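Local atomic coordinates of NADPH-ferredoxin reductase FprA (Mycobacterium tuberculosis, PDB entry 1LQT), a protein that transfers electrons between NADP(H) and ferredoxin by way of a bound FAD, and may supply electrons to cytochrome P450 systems. Residues A[149-154]-A[285-290]; A[6-11]-A[20-25]; A[41-46]-A[445-450]; A[213-218]-A[265-270]. All coordinates share one frame; numbering follows the deposited sequence. Where two conformers were deposited one is given.

Contact 1: residues A[149-154]-A[285-290]; sequences RAVVIG and ERIVLG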
# COMPACT_ATOMS: atom_id res chain seq x y z
N ARG A 149 -25.51 -4.40 1.07
CA ARG A 149 -24.60 -4.91 0.04
C ARG A 149 -23.49 -3.90 -0.26
O ARG A 149 -23.75 -2.72 -0.49
CB ARG A 149 -25.30 -5.26 -1.27
CG ARG A 149 -24.34 -5.83 -2.31
CD ARG A 149 -24.98 -6.28 -3.61
NE ARG A 149 -25.83 -7.46 -3.40
CZ ARG A 149 -27.17 -7.46 -3.48
NH1 ARG A 149 -27.87 -6.38 -3.78
NH2 ARG A 149 -27.82 -8.58 -3.24
N ALA A 150 -22.27 -4.42 -0.26
CA ALA A 150 -21.11 -3.68 -0.74
C ALA A 150 -20.57 -4.37 -1.99
O ALA A 150 -20.63 -5.59 -2.11
CB ALA A 150 -20.05 -3.62 0.32
N VAL A 151 -20.01 -3.58 -2.90
CA VAL A 151 -19.37 -4.08 -4.11
C VAL A 151 -17.93 -3.61 -4.09
O VAL A 151 -17.65 -2.45 -3.86
CB VAL A 151 -20.11 -3.57 -5.32
CG1 VAL A 151 -19.37 -3.92 -6.60
CG2 VAL A 151 -21.53 -4.16 -5.37
N VAL A 152 -17.03 -4.55 -4.34
CA VAL A 152 -15.60 -4.30 -4.44
C VAL A 152 -15.18 -4.61 -5.86
O VAL A 152 -15.40 -5.70 -6.36
CB VAL A 152 -14.80 -5.14 -3.45
CG1 VAL A 152 -13.31 -4.87 -3.61
CG2 VAL A 152 -15.23 -4.87 -2.01
N ILE A 153 -14.58 -3.63 -6.52
CA ILE A 153 -14.09 -3.80 -7.89
C ILE A 153 -12.62 -4.18 -7.85
O ILE A 153 -11.84 -3.49 -7.21
CB ILE A 153 -14.27 -2.53 -8.72
CG1 ILE A 153 -15.68 -1.97 -8.64
CG2 ILE A 153 -13.84 -2.79 -10.16
CD1 ILE A 153 -16.79 -2.90 -9.07
N GLY A 154 -12.24 -5.26 -8.54
CA GLY A 154 -10.87 -5.65 -8.68
C GLY A 154 -10.61 -7.07 -8.21
O GLY A 154 -11.37 -7.62 -7.43
N GLU A 285 -26.64 3.95 -4.60
CA GLU A 285 -27.78 3.08 -4.37
C GLU A 285 -27.80 1.85 -5.25
O GLU A 285 -28.40 0.86 -4.90
CB GLU A 285 -29.09 3.85 -4.55
CG GLU A 285 -29.27 4.94 -3.52
CD GLU A 285 -30.59 5.66 -3.67
OE1 GLU A 285 -30.65 6.66 -4.42
OE2 GLU A 285 -31.56 5.19 -3.05
N ARG A 286 -27.16 1.90 -6.40
CA ARG A 286 -27.13 0.76 -7.32
C ARG A 286 -25.94 0.92 -8.24
O ARG A 286 -25.39 2.01 -8.39
CB ARG A 286 -28.42 0.54 -8.05
CG ARG A 286 -28.96 1.66 -8.80
CD ARG A 286 -30.56 1.69 -8.91
NE ARG A 286 -30.89 3.06 -9.23
CZ ARG A 286 -31.21 3.99 -8.37
NH1 ARG A 286 -31.48 3.69 -7.11
NH2 ARG A 286 -31.37 5.24 -8.81
N ILE A 287 -25.53 -0.20 -8.83
CA ILE A 287 -24.45 -0.20 -9.76
C ILE A 287 -24.87 -0.95 -11.01
O ILE A 287 -25.52 -1.97 -10.95
CB ILE A 287 -23.15 -0.81 -9.12
CG1 ILE A 287 -21.92 -0.62 -10.01
CG2 ILE A 287 -23.35 -2.26 -8.71
CD1 ILE A 287 -20.61 -0.92 -9.33
N VAL A 288 -24.45 -0.40 -12.14
CA VAL A 288 -24.65 -1.03 -13.44
C VAL A 288 -23.40 -1.81 -13.79
O VAL A 288 -22.31 -1.26 -13.76
CB VAL A 288 -24.93 0.01 -14.54
CG1 VAL A 288 -25.20 -0.66 -15.89
CG2 VAL A 288 -26.11 0.89 -14.13
N LEU A 289 -23.59 -3.09 -14.11
CA LEU A 289 -22.51 -4.00 -14.44
C LEU A 289 -22.65 -4.47 -15.88
O LEU A 289 -23.76 -4.59 -16.41
CB LEU A 289 -22.58 -5.22 -13.51
CG LEU A 289 -22.48 -4.92 -12.02
CD1 LEU A 289 -22.70 -6.19 -11.22
CD2 LEU A 289 -21.16 -4.26 -11.65
N GLY A 290 -21.51 -4.69 -16.51
CA GLY A 290 -21.44 -5.18 -17.87
C GLY A 290 -20.66 -6.47 -17.93
O GLY A 290 -19.63 -6.63 -17.28
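This is buried apolar packing between two sheets: V151 and I153, on strand 149-153 of the parallel NADP-binding sheet, meet I287, on strand 286-296 of the three-stranded antiparallel sheet. One methyl does the work for the second strand. I287 CD1 lies 4.2 Å from V151 CG1 and 4.3 Å from I153 CD1, so the end of a single isoleucine serves two residues that point to the same side of their strand. I287 gets there by being fully stretched: CG1 is anti to the backbone N (chi1 -171°) and the next torsion is also near trans, which pushes CD1 far out from its strand. I153 CB does not aim straight at the partner, but CG1 (chi1 -50°) turns that way and carries CD1 to it. The strands do not pair. They stand 8.5 Å apart between V151 CA and I287 CA and 10.7 Å between I153 CA and L289 CA, splaying toward the NADP end. There I153 and G154 also touch the bound 4-oxo-NADP, and G154 fits the first glycine of a Rossmann-type GxGxxA turn. Within the parallel sheet, A150 bonds by its backbone to E193 and V195, and V151 to L317 and V319; R149 NE adds a salt bridge to E193. In the other sheet, a classic beta bulge sets E285 and R286 opposite the single residue K279. I153 also touches V197, L112, V322 and P275, while strand 286-296 runs between strands 273-279 and 302-314, with R286 and V288 packing on both.

Contact 2: residues A[6-11]-A[20-25]; sequences IAIVGS and ASLLKA. With FAD (flavin-adenine dinucleotide), chain H.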
# COMPACT_ATOMS: atom_id res chain seq x y z
N ILE A 6 23.38 10.50 2.72
CA ILE A 6 22.26 10.10 1.87
C ILE A 6 20.96 10.41 2.58
O ILE A 6 20.78 10.06 3.73
CB ILE A 6 22.31 8.59 1.60
CG1 ILE A 6 23.72 8.10 1.24
CG2 ILE A 6 21.30 8.22 0.53
CD1 ILE A 6 24.30 8.67 0.02
N ALA A 7 20.05 11.05 1.86
CA ALA A 7 18.69 11.26 2.35
C ALA A 7 17.81 10.24 1.69
O ALA A 7 17.92 9.99 0.49
CB ALA A 7 18.18 12.63 2.01
N ILE A 8 16.90 9.67 2.48
CA ILE A 8 15.88 8.75 1.96
C ILE A 8 14.55 9.37 2.31
O ILE A 8 14.30 9.71 3.47
CB ILE A 8 16.03 7.34 2.54
CG1 ILE A 8 17.40 6.75 2.22
CG2 ILE A 8 14.91 6.46 2.02
CD1 ILE A 8 17.63 5.43 2.86
N VAL A 9 13.69 9.53 1.31
CA VAL A 9 12.38 10.15 1.46
C VAL A 9 11.36 9.03 1.48
O VAL A 9 11.13 8.35 0.49
CB VAL A 9 12.10 11.16 0.34
CG1 VAL A 9 10.74 11.78 0.54
CG2 VAL A 9 13.22 12.22 0.33
N GLY A 10 10.76 8.85 2.65
CA GLY A 10 9.88 7.74 2.95
C GLY A 10 10.56 6.76 3.88
O GLY A 10 11.79 6.70 3.97
N SER A 11 9.73 5.94 4.55
CA SER A 11 10.21 5.02 5.59
C SER A 11 9.49 3.67 5.55
O SER A 11 9.40 2.99 6.56
CB SER A 11 10.09 5.67 6.96
OG SER A 11 8.74 5.86 7.33
N ALA A 20 19.53 -0.25 4.57
CA ALA A 20 20.36 -1.38 4.93
C ALA A 20 21.43 -1.63 3.90
O ALA A 20 22.58 -1.92 4.25
CB ALA A 20 19.50 -2.63 5.14
N SER A 21 21.08 -1.51 2.62
CA SER A 21 22.07 -1.72 1.55
C SER A 21 23.20 -0.69 1.61
O SER A 21 24.36 -1.02 1.39
CB SER A 21 21.39 -1.68 0.20
OG SER A 21 20.53 -2.76 0.01
N LEU A 22 22.87 0.55 1.90
CA LEU A 22 23.87 1.60 2.02
C LEU A 22 24.82 1.31 3.15
O LEU A 22 26.04 1.42 3.02
CB LEU A 22 23.20 2.94 2.22
CG LEU A 22 22.45 3.51 1.01
CD1 LEU A 22 21.43 4.55 1.45
CD2 LEU A 22 23.41 4.07 -0.04
N LEU A 23 24.28 0.95 4.32
CA LEU A 23 25.12 0.72 5.48
C LEU A 23 25.97 -0.53 5.30
O LEU A 23 27.13 -0.59 5.72
CB LEU A 23 24.23 0.63 6.72
CG LEU A 23 23.49 1.91 7.08
CD1 LEU A 23 22.53 1.66 8.23
CD2 LEU A 23 24.43 3.07 7.37
N LYS A 24 25.42 -1.55 4.64
CA LYS A 24 26.16 -2.76 4.33
C LYS A 24 27.34 -2.50 3.40
O LYS A 24 28.42 -3.04 3.60
CB LYS A 24 25.25 -3.82 3.71
CG LYS A 24 25.94 -5.12 3.33
CD LYS A 24 24.96 -6.07 2.66
CE LYS A 24 24.40 -5.55 1.33
NZ LYS A 24 23.25 -6.37 0.85
N ALA A 25 27.13 -1.66 2.40
CA ALA A 25 28.21 -1.27 1.51
C ALA A 25 29.35 -0.64 2.32
O ALA A 25 30.53 -0.99 2.13
CB ALA A 25 27.71 -0.33 0.47
PA FAD H . 5.28 2.39 1.11
O1A FAD H . 4.00 2.96 0.64
O2A FAD H . 5.28 1.22 2.03
O5B FAD H . 6.10 3.54 1.85
C5B FAD H . 6.13 4.87 1.31
C4B FAD H . 6.46 5.81 2.47
O4B FAD H . 6.78 7.07 1.90
C3B FAD H . 5.29 6.03 3.43
O3B FAD H . 5.68 5.90 4.78
C2B FAD H . 4.83 7.42 3.08
O2B FAD H . 4.16 8.12 4.10
C1B FAD H . 6.15 8.08 2.67
N9A FAD H . 6.01 9.27 1.83
C8A FAD H . 5.22 9.38 0.72
N7A FAD H . 5.32 10.58 0.16
C5A FAD H . 6.18 11.28 0.98
C6A FAD H . 6.65 12.60 0.92
N6A FAD H . 6.35 13.45 -0.05
N1A FAD H . 7.51 12.99 1.90
C2A FAD H . 7.88 12.10 2.87
N3A FAD H . 7.47 10.83 2.98
C4A FAD H . 6.62 10.47 2.01
N1 FAD H . 2.87 -7.05 1.14
C2 FAD H . 3.11 -8.21 1.82
O2 FAD H . 4.17 -8.79 1.72
N3 FAD H . 2.10 -8.74 2.60
C4 FAD H . 0.90 -8.13 2.82
O4 FAD H . 0.04 -8.65 3.57
C4X FAD H . 0.68 -6.92 2.16
N5 FAD H . -0.49 -6.22 2.34
C5X FAD H . -0.71 -5.05 1.66
C6 FAD H . -1.89 -4.37 1.82
C7 FAD H . -2.18 -3.23 1.10
C7M FAD H . -3.48 -2.51 1.32
C8 FAD H . -1.21 -2.74 0.21
C8M FAD H . -1.48 -1.51 -0.61
C9 FAD H . 0.00 -3.40 0.06
C9A FAD H . 0.27 -4.56 0.78
N10 FAD H . 1.48 -5.25 0.62
C10 FAD H . 1.69 -6.41 1.33
C1' FAD H . 2.57 -4.75 -0.26
C2' FAD H . 3.51 -3.81 0.50
O2' FAD H . 2.72 -2.90 1.23
C3' FAD H . 4.40 -3.05 -0.50
O3' FAD H . 5.23 -3.96 -1.22
C4' FAD H . 5.41 -2.08 0.12
O4' FAD H . 4.88 -1.46 1.29
C5' FAD H . 5.82 -1.02 -0.90
O5' FAD H . 6.91 -0.32 -0.27
P FAD H . 7.34 1.17 -0.64
O1P FAD H . 8.50 1.42 0.25
O2P FAD H . 7.52 1.38 -2.10
O3P FAD H . 6.11 2.09 -0.24
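I6, I8 and L22 meet as a purely aliphatic packing; the flat group nearby is the adenine of FAD, on the opposite side of strand 4-9, where V9 covers one of its faces. V9 CG1 is 3.7 Å from C2A of FAD, over the ring but displaced toward the C2A-N1A edge; M41 CB covers the other face. Next in the chain, G10 CA comes to 3.3 Å from O4B of the adenosine ribose, an approach allowed by the lack of a side chain. This is the start of the Rossmann-type dinucleotide turn between strand 4-9 and helix 13-28. Across the contact itself, L22 CD1 is the atom both isoleucines meet: it sits 3.8 Å from I6 CG2 and 4.1 Å from I8 CD1. I6 crosses L22 obliquely and offers the branch that is anti to its backbone N, whereas I8 meets L22 tip to tip. L22 also reaches M34, I101, V379 and L382, so helix 13-28 is wedged between its own sheet and helix 370-391. Between these segments the helix is held to strand 4-9 by apolar contact, while the polar work lies at the strand's end, where S11 OG is hydrogen-bonded to E40, itself an FAD ligand.

Contact 3: residues A[41-46]-A[445-450]; sequences MLPTPW and ASLAEL. With FAD (flavin-adenine dinucleotide), chain H.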
# COMPACT_ATOMS: atom_id res chain seq x y z
N MET A 41 6.89 11.54 5.86
CA MET A 41 5.70 12.38 5.88
C MET A 41 4.86 12.28 7.17
O MET A 41 4.34 13.27 7.66
CB MET A 41 4.84 11.94 4.68
CG MET A 41 3.42 12.52 4.69
SD MET A 41 2.66 12.53 3.07
CE MET A 41 2.24 10.66 2.78
N LEU A 42 4.66 11.04 7.61
CA LEU A 42 3.87 10.77 8.79
C LEU A 42 4.75 10.82 10.03
O LEU A 42 5.97 10.72 9.95
CB LEU A 42 3.25 9.37 8.69
CG LEU A 42 2.36 9.16 7.47
CD1 LEU A 42 1.78 7.76 7.50
CD2 LEU A 42 1.25 10.17 7.36
N PRO A 43 4.16 10.92 11.21
CA PRO A 43 4.94 10.82 12.44
C PRO A 43 5.53 9.43 12.67
O PRO A 43 6.45 9.27 13.47
CB PRO A 43 3.92 11.16 13.54
CG PRO A 43 2.94 12.02 12.84
CD PRO A 43 2.79 11.39 11.49
N THR A 44 4.96 8.43 12.00
CA THR A 44 5.27 7.04 12.22
C THR A 44 5.96 6.45 11.00
O THR A 44 5.54 6.75 9.89
CB THR A 44 3.98 6.25 12.49
OG1 THR A 44 3.11 6.37 11.35
CG2 THR A 44 3.20 6.79 13.68
N PRO A 45 6.94 5.58 11.21
CA PRO A 45 7.63 4.90 10.11
C PRO A 45 6.85 3.68 9.64
O PRO A 45 5.80 3.32 10.18
CB PRO A 45 8.95 4.49 10.75
CG PRO A 45 8.52 4.13 12.17
CD PRO A 45 7.50 5.18 12.51
N TRP A 46 7.42 3.06 8.60
CA TRP A 46 7.09 1.72 8.11
C TRP A 46 6.14 1.68 6.92
O TRP A 46 5.91 0.62 6.36
CB TRP A 46 6.68 0.73 9.21
CG TRP A 46 7.67 0.65 10.37
CD1 TRP A 46 9.02 1.00 10.37
CD2 TRP A 46 7.40 0.15 11.66
NE1 TRP A 46 9.56 0.79 11.60
CE2 TRP A 46 8.58 0.29 12.43
CE3 TRP A 46 6.27 -0.38 12.28
CZ2 TRP A 46 8.66 -0.12 13.77
CZ3 TRP A 46 6.35 -0.78 13.59
CH2 TRP A 46 7.52 -0.63 14.33
N ALA A 445 -4.91 8.03 15.57
CA ALA A 445 -5.45 8.04 14.22
C ALA A 445 -5.46 9.40 13.53
O ALA A 445 -5.89 9.50 12.39
CB ALA A 445 -6.86 7.45 14.22
N SER A 446 -5.00 10.42 14.22
CA SER A 446 -4.92 11.76 13.66
C SER A 446 -3.54 12.34 13.91
O SER A 446 -2.87 11.97 14.86
CB SER A 446 -5.96 12.71 14.28
OG SER A 446 -5.69 12.96 15.65
N LEU A 447 -3.15 13.31 13.07
CA LEU A 447 -1.91 14.00 13.28
C LEU A 447 -1.91 14.67 14.64
O LEU A 447 -0.93 14.61 15.36
CB LEU A 447 -1.68 15.03 12.18
CG LEU A 447 -0.37 15.79 12.28
CD1 LEU A 447 0.84 14.88 12.28
CD2 LEU A 447 -0.29 16.80 11.15
N ALA A 448 -3.01 15.29 15.03
CA ALA A 448 -3.03 16.01 16.31
C ALA A 448 -2.74 15.07 17.48
O ALA A 448 -2.00 15.40 18.38
CB ALA A 448 -4.34 16.72 16.50
N GLU A 449 -3.35 13.89 17.46
CA GLU A 449 -3.13 12.96 18.58
C GLU A 449 -1.74 12.36 18.53
O GLU A 449 -1.14 12.14 19.56
CB GLU A 449 -4.17 11.88 18.61
CG GLU A 449 -5.62 12.30 18.83
CD GLU A 449 -6.55 11.17 18.30
OE1 GLU A 449 -7.12 10.39 19.09
OE2 GLU A 449 -6.67 10.98 17.07
N LEU A 450 -1.24 12.06 17.33
CA LEU A 450 0.12 11.60 17.19
C LEU A 450 1.11 12.60 17.74
O LEU A 450 2.06 12.24 18.45
CB LEU A 450 0.45 11.28 15.73
CG LEU A 450 -0.19 9.99 15.22
CD1 LEU A 450 -0.31 10.00 13.70
CD2 LEU A 450 0.61 8.77 15.71
PA FAD H . 5.28 2.39 1.11
O1A FAD H . 4.00 2.96 0.64
O2A FAD H . 5.28 1.22 2.03
O5B FAD H . 6.10 3.54 1.85
C5B FAD H . 6.13 4.87 1.31
C4B FAD H . 6.46 5.81 2.47
O4B FAD H . 6.78 7.07 1.90
C3B FAD H . 5.29 6.03 3.43
O3B FAD H . 5.68 5.90 4.78
C2B FAD H . 4.83 7.42 3.08
O2B FAD H . 4.16 8.12 4.10
C1B FAD H . 6.15 8.08 2.67
N9A FAD H . 6.01 9.27 1.83
C8A FAD H . 5.22 9.38 0.72
N7A FAD H . 5.32 10.58 0.16
C5A FAD H . 6.18 11.28 0.98
C6A FAD H . 6.65 12.60 0.92
N6A FAD H . 6.35 13.45 -0.05
N1A FAD H . 7.51 12.99 1.90
C2A FAD H . 7.88 12.10 2.87
N3A FAD H . 7.47 10.83 2.98
C4A FAD H . 6.62 10.47 2.01
N1 FAD H . 2.87 -7.05 1.14
C2 FAD H . 3.11 -8.21 1.82
O2 FAD H . 4.17 -8.79 1.72
N3 FAD H . 2.10 -8.74 2.60
C4 FAD H . 0.90 -8.13 2.82
O4 FAD H . 0.04 -8.65 3.57
C4X FAD H . 0.68 -6.92 2.16
N5 FAD H . -0.49 -6.22 2.34
C5X FAD H . -0.71 -5.05 1.66
C6 FAD H . -1.89 -4.37 1.82
C7 FAD H . -2.18 -3.23 1.10
C7M FAD H . -3.48 -2.51 1.32
C8 FAD H . -1.21 -2.74 0.21
C8M FAD H . -1.48 -1.51 -0.61
C9 FAD H . 0.00 -3.40 0.06
C9A FAD H . 0.27 -4.56 0.78
N10 FAD H . 1.48 -5.25 0.62
C10 FAD H . 1.69 -6.41 1.33
C1' FAD H . 2.57 -4.75 -0.26
C2' FAD H . 3.51 -3.81 0.50
O2' FAD H . 2.72 -2.90 1.23
C3' FAD H . 4.40 -3.05 -0.50
O3' FAD H . 5.23 -3.96 -1.22
C4' FAD H . 5.41 -2.08 0.12
O4' FAD H . 4.88 -1.46 1.29
C5' FAD H . 5.82 -1.02 -0.90
O5' FAD H . 6.91 -0.32 -0.27
P FAD H . 7.34 1.17 -0.64
O1P FAD H . 8.50 1.42 0.25
O2P FAD H . 7.52 1.38 -2.10
O3P FAD H . 6.11 2.09 -0.24
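L450 packs on P43 and T44 where a C-terminal helix, 447-454, covers the loop that follows the second strand, 34-40, of the Rossmann-type FAD domain. From its root outward, L450 CB lies 3.9 Å from P43 CG. CG stands beside the backbone N (chi1 -74°), and from it the methyls diverge (chi2 157°): CD1 stays on the proline ring, 3.9 Å from P43 CG, and CD2 reaches T44 CG2 at 3.8 Å. Both approaches are at about a right angle. One helical turn earlier L447 CD1 closes on the same ring, 3.6 Å from P43 CG, so P43 CG points into the notch between the two leucines; I426 of helix 420-434 also touches P43 and L450. Toward the cofactor the same loop meets FAD, with M41 N 3.0 Å from N3A of its adenine, and L42 N bonds to OE2 of E40, whose OE1 binds FAD. At its far end P45 CG lies over one face of the W46 ring, toward its rim, and that ring meets W423 edge-to-face. The helix begins with S446 as N-cap: its OG accepts from E449 N at 3.1 Å, N-H...O angle 160°, and donates to E449 OE2 at 2.6 Å, using the anti lone pair of that oxygen.

Contact 4: residues A[213-218]-A[265-270]; sequences RELADL and RRMVFR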
# COMPACT_ATOMS: atom_id res chain seq x y z
N ARG A 213 -7.23 -18.92 0.36
CA ARG A 213 -7.52 -19.99 1.32
C ARG A 213 -8.06 -19.47 2.63
O ARG A 213 -8.94 -20.10 3.23
CB ARG A 213 -6.28 -20.84 1.58
CG ARG A 213 -5.84 -21.73 0.47
CD ARG A 213 -4.70 -22.69 0.91
NE ARG A 213 -4.08 -23.35 -0.22
CZ ARG A 213 -4.54 -24.42 -0.81
NH1 ARG A 213 -5.68 -24.98 -0.38
NH2 ARG A 213 -3.88 -24.93 -1.84
N GLU A 214 -7.50 -18.35 3.08
CA GLU A 214 -7.88 -17.76 4.36
C GLU A 214 -9.34 -17.40 4.47
O GLU A 214 -9.88 -17.33 5.56
CB GLU A 214 -7.14 -16.42 4.62
CG GLU A 214 -5.67 -16.49 4.78
CD GLU A 214 -5.06 -15.12 5.00
OE1 GLU A 214 -5.65 -14.02 4.64
OE2 GLU A 214 -3.94 -15.16 5.50
N LEU A 215 -10.00 -17.18 3.33
CA LEU A 215 -11.39 -16.80 3.34
C LEU A 215 -12.26 -17.88 3.99
O LEU A 215 -13.32 -17.57 4.53
CB LEU A 215 -11.87 -16.50 1.92
CG LEU A 215 -11.03 -15.47 1.14
CD1 LEU A 215 -11.51 -15.36 -0.27
CD2 LEU A 215 -11.03 -14.13 1.84
N ALA A 216 -11.83 -19.13 3.90
CA ALA A 216 -12.57 -20.27 4.45
C ALA A 216 -12.67 -20.20 5.96
O ALA A 216 -13.52 -20.86 6.55
CB ALA A 216 -11.91 -21.57 4.05
N ASP A 217 -11.81 -19.41 6.58
CA ASP A 217 -11.77 -19.32 8.04
C ASP A 217 -12.50 -18.13 8.64
O ASP A 217 -12.40 -17.85 9.84
CB ASP A 217 -10.32 -19.35 8.48
CG ASP A 217 -9.65 -20.68 8.16
OD1 ASP A 217 -10.32 -21.74 8.19
OD2 ASP A 217 -8.45 -20.77 7.88
N LEU A 218 -13.26 -17.44 7.81
CA LEU A 218 -14.06 -16.34 8.28
C LEU A 218 -15.34 -16.85 8.90
O LEU A 218 -16.26 -17.30 8.20
CB LEU A 218 -14.39 -15.42 7.12
CG LEU A 218 -13.20 -14.76 6.44
CD1 LEU A 218 -13.63 -14.12 5.15
CD2 LEU A 218 -12.60 -13.75 7.35
N ARG A 265 -23.48 -14.45 6.20
CA ARG A 265 -22.97 -13.36 5.40
C ARG A 265 -22.27 -13.98 4.18
O ARG A 265 -21.84 -15.12 4.24
CB ARG A 265 -22.04 -12.47 6.22
CG ARG A 265 -22.74 -11.81 7.43
CD ARG A 265 -21.74 -10.95 8.27
NE ARG A 265 -20.75 -11.86 8.84
CZ ARG A 265 -19.75 -11.58 9.68
NH1 ARG A 265 -19.54 -10.32 10.09
NH2 ARG A 265 -18.96 -12.59 10.10
N ARG A 266 -22.20 -13.24 3.08
CA ARG A 266 -21.73 -13.79 1.81
C ARG A 266 -20.61 -12.94 1.19
O ARG A 266 -20.76 -11.74 1.10
CB ARG A 266 -22.89 -13.85 0.79
CG ARG A 266 -23.98 -14.85 1.13
CD ARG A 266 -25.30 -14.56 0.39
NE ARG A 266 -25.20 -14.47 -1.06
CZ ARG A 266 -25.35 -15.46 -1.92
NH1 ARG A 266 -25.54 -16.68 -1.48
NH2 ARG A 266 -25.29 -15.22 -3.23
N MET A 267 -19.57 -13.62 0.72
CA MET A 267 -18.53 -13.02 -0.09
C MET A 267 -18.64 -13.67 -1.45
O MET A 267 -18.28 -14.83 -1.60
CB MET A 267 -17.16 -13.26 0.52
CG MET A 267 -16.08 -12.48 -0.19
SD MET A 267 -14.42 -12.82 0.44
CE MET A 267 -14.53 -12.17 2.11
N VAL A 268 -19.14 -12.93 -2.43
CA VAL A 268 -19.46 -13.46 -3.75
C VAL A 268 -18.41 -13.02 -4.76
O VAL A 268 -18.06 -11.84 -4.82
CB VAL A 268 -20.84 -12.91 -4.22
CG1 VAL A 268 -21.19 -13.42 -5.60
CG2 VAL A 268 -21.94 -13.23 -3.23
N PHE A 269 -17.92 -13.96 -5.57
CA PHE A 269 -16.98 -13.63 -6.65
C PHE A 269 -17.70 -13.68 -7.99
O PHE A 269 -18.27 -14.69 -8.36
CB PHE A 269 -15.82 -14.62 -6.70
CG PHE A 269 -14.84 -14.46 -5.55
CD1 PHE A 269 -15.12 -14.99 -4.31
CD2 PHE A 269 -13.66 -13.80 -5.72
CE1 PHE A 269 -14.23 -14.85 -3.26
CE2 PHE A 269 -12.76 -13.65 -4.69
CZ PHE A 269 -13.05 -14.17 -3.46
N ARG A 270 -17.62 -12.56 -8.71
CA ARG A 270 -18.12 -12.43 -10.08
C ARG A 270 -16.94 -12.06 -10.97
O ARG A 270 -16.25 -11.10 -10.69
CB ARG A 270 -19.16 -11.32 -10.14
CG ARG A 270 -20.49 -11.68 -9.52
CD ARG A 270 -21.39 -12.50 -10.40
NE ARG A 270 -21.70 -11.87 -11.68
CZ ARG A 270 -22.63 -10.94 -11.92
NH1 ARG A 270 -23.45 -10.50 -10.98
NH2 ARG A 270 -22.79 -10.50 -13.14
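In the Rossmann-type NADP-binding domain, L215 and L218 of residues 213-218 pack on M267 and F269 of strand 265-270, which lies between strands 193-197 and 221-224 of the parallel sheet. Alternate strand residues point to this face, and their neighbours R266 and V268 point to the other. L215 CD1 approaches the F269 ring at its edge, near the ring plane, 3.7 Å from CZ, while both methyls of L215 flank M267 SD, CD2 at 3.9 Å. M267 leaves the strand with CG anti to the backbone N (chi1 -172°), then bends at its last torsion (chi3 -65°), which turns CE toward L218 CD1, 3.7 Å away. L215 and L218 both cross the methionine at about a right angle. L218 N bonds to L215 O and D217 N to E214 O, three-residue steps that put L215 and L218 on the same side. Helix 157-167 lies on the same face, with A163 and L167 on M267, L160 on F269 and R164 on L215; Y255 covers L215 too. F269 comes near N155, which probably binds NADP. The thioether sulfur is straddled by one leucine, for M267 SD is also 3.9 Å from L215 CD1.

From the N terminus, contact 2 closes first, a short loop that seats helix 13-28 on strand 4-9 before any other contact opens. Contact 3 opens soon after, at 41-46, and closes almost at the C terminus, bringing the last helix back to the FAD domain. Everything between belongs to its span: contact 1 runs from 149-154 to 285-290, and contact 4, from 213-218 to 265-270, lies wholly within that interval. None cross. Contacts 2 and 3 meet at S11 and W46 and share FAD, whereas contacts 1 and 4, centres about 17 Å apart, serve the NADP-binding sheet. Contacts 1 and 2 are about 43 Å apart between centres, on opposite sides of the molecule.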